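PDB 4FQ5: maleate cis-trans isomerase from Pseudomonas putida, which probably catalyses the cis-trans isomerization of the C2-C3 double bond of maleate, converting it to fumarate. Local coordinates for residues A[141-146]-A[175-180]. The protein carries 1 engineered substitution. Numbering follows the deposited sequence.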
loop_
_atom_site.group_PDB
_atom_site.type_symbol
_atom_site.label_atom_id
_atom_site.label_comp_id
_atom_site.label_asym_id
_atom_site.label_seq_id
_atom_site.Cartn_x
_atom_site.Cartn_y
_atom_site.Cartn_z
ATOM N N ALA A 141 -0.028 2.571 28.379
ATOM C CA ALA A 141 0.169 3.385 27.184
ATOM C C ALA A 141 -0.737 4.606 27.210
ATOM O O ALA A 141 -0.290 5.714 26.910
ATOM C CB ALA A 141 -0.086 2.557 25.930
ATOM N N LEU A 142 -2.005 4.400 27.578
ATOM C CA LEU A 142 -2.965 5.494 27.667
ATOM C C LEU A 142 -2.496 6.554 28.657
ATOM O O LEU A 142 -2.481 7.746 28.330
ATOM C CB LEU A 142 -4.375 4.997 28.026
ATOM C CG LEU A 142 -5.475 6.066 27.892
ATOM C CD1 LEU A 142 -5.834 6.292 26.427
ATOM C CD2 LEU A 142 -6.725 5.705 28.689
ATOM N N ILE A 143 -2.102 6.119 29.855
ATOM C CA ILE A 143 -1.580 7.037 30.868
ATOM C C ILE A 143 -0.325 7.758 30.370
ATOM O O ILE A 143 -0.236 8.985 30.470
ATOM C CB ILE A 143 -1.342 6.345 32.233
ATOM C CG1 ILE A 143 -2.668 6.170 32.972
ATOM C CG2 ILE A 143 -0.416 7.162 33.122
ATOM C CD1 ILE A 143 -3.177 4.752 32.981
ATOM N N ASP A 144 0.626 7.004 29.820
ATOM C CA ASP A 144 1.852 7.597 29.280
ATOM C C ASP A 144 1.578 8.560 28.119
ATOM O O ASP A 144 2.221 9.605 28.017
ATOM C CB ASP A 144 2.863 6.515 28.869
ATOM C CG ASP A 144 3.394 5.726 30.061
ATOM O OD1 ASP A 144 3.231 6.201 31.204
ATOM O OD2 ASP A 144 3.964 4.630 29.860
ATOM N N GLY A 145 0.624 8.206 27.260
ATOM C CA GLY A 145 0.244 9.054 26.129
ATOM C C GLY A 145 -0.389 10.358 26.577
ATOM O O GLY A 145 -0.108 11.424 26.017
ATOM N N ILE A 146 -1.249 10.277 27.588
ATOM C CA ILE A 146 -1.861 11.473 28.171
ATOM C C ILE A 146 -0.782 12.389 28.763
ATOM O O ILE A 146 -0.790 13.596 28.516
ATOM C CB ILE A 146 -2.948 11.123 29.217
ATOM C CG1 ILE A 146 -4.180 10.547 28.517
ATOM C CG2 ILE A 146 -3.324 12.353 30.051
ATOM C CD1 ILE A 146 -5.156 9.824 29.420
ATOM N N GLU A 175 -3.804 7.914 38.890
ATOM C CA GLU A 175 -2.536 8.169 38.207
ATOM C C GLU A 175 -2.251 9.667 38.062
ATOM O O GLU A 175 -1.266 10.059 37.446
ATOM C CB GLU A 175 -2.491 7.454 36.849
ATOM C CG GLU A 175 -2.347 5.941 36.960
ATOM C CD GLU A 175 -1.019 5.507 37.566
ATOM O OE1 GLU A 175 0.002 6.186 37.338
ATOM O OE2 GLU A 175 -0.986 4.472 38.262
ATOM N N GLY A 176 -3.113 10.496 38.642
ATOM C CA GLY A 176 -2.880 11.936 38.693
ATOM C C GLY A 176 -3.422 12.691 37.499
ATOM O O GLY A 176 -2.995 13.803 37.226
ATOM N N ILE A 177 -4.359 12.078 36.785
ATOM C CA ILE A 177 -4.981 12.705 35.619
ATOM C C ILE A 177 -6.451 12.922 35.929
ATOM O O ILE A 177 -7.197 11.969 36.160
ATOM C CB ILE A 177 -4.835 11.831 34.351
ATOM C CG1 ILE A 177 -3.359 11.600 34.017
ATOM C CG2 ILE A 177 -5.568 12.460 33.167
ATOM C CD1 ILE A 177 -3.091 10.315 33.253
ATOM N N GLU A 178 -6.868 14.183 35.933
ATOM C CA GLU A 178 -8.268 14.521 36.177
ATOM C C GLU A 178 -9.171 13.972 35.086
ATOM O O GLU A 178 -8.783 13.911 33.920
ATOM C CB GLU A 178 -8.447 16.035 36.292
ATOM C CG GLU A 178 -7.883 16.629 37.574
ATOM C CD GLU A 178 -8.119 18.127 37.680
ATOM O OE1 GLU A 178 -9.098 18.637 37.090
ATOM O OE2 GLU A 178 -7.323 18.799 38.365
ATOM N N VAL A 179 -10.370 13.553 35.477
ATOM C CA VAL A 179 -11.387 13.156 34.518
ATOM C C VAL A 179 -12.599 14.066 34.673
ATOM O O VAL A 179 -13.184 14.162 35.755
ATOM C CB VAL A 179 -11.807 11.676 34.671
ATOM C CG1 VAL A 179 -12.874 11.311 33.653
ATOM C CG2 VAL A 179 -10.607 10.752 34.510
ATOM N N GLY A 180 -12.952 14.745 33.582
ATOM C CA GLY A 180 -14.199 15.498 33.504
ATOM C C GLY A 180 -15.326 14.591 33.058
ATOM O O GLY A 180 -15.533 13.516 33.622
#
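Ile143 meets both Glu175 and Ile177, and a different branch of its side chain serves each. CG1 of Ile143 lies 4.0 Å from CG of Glu175, the two side chains crossing at about a right angle, with CB and CG of the glutamate lying against that one branch. The chain of Glu175 is bent at chi2 (-65°), and beyond the bend its carboxylate forms a salt bridge through OE1 with Arg147, the residue that follows the segment 141-146 on the same helix. The other branch of Ile143, CG2, points anti to the backbone N and comes within 4.1 Å of CD1 of Ile177. One turn further along, Ile146 presents its own CG2 to the same residue, 3.8 Å from Ile177 CD1 and equally near Ile177 CG2. CD1 of Ile177 is thus shared by two isoleucines of one helical face, and no hydrogen bond joins the two segments. Just before Ile177 the chain turns at Gly176, whose positive phi (89°) belongs to a Schellman motif ending helix 162-174; strand 178-184 follows. Tyr171 and Ile172 of that helix, and Ile242 of strand 241-243, extend the apolar cluster. The contact seats helix 138-149, which in sequence connects strand 135-137 of one four-stranded parallel sheet to strand 153-158 of the other, against this turn, a helix-on-turn packing within the alpha/beta architecture of an arylmalonate decarboxylase-family protein.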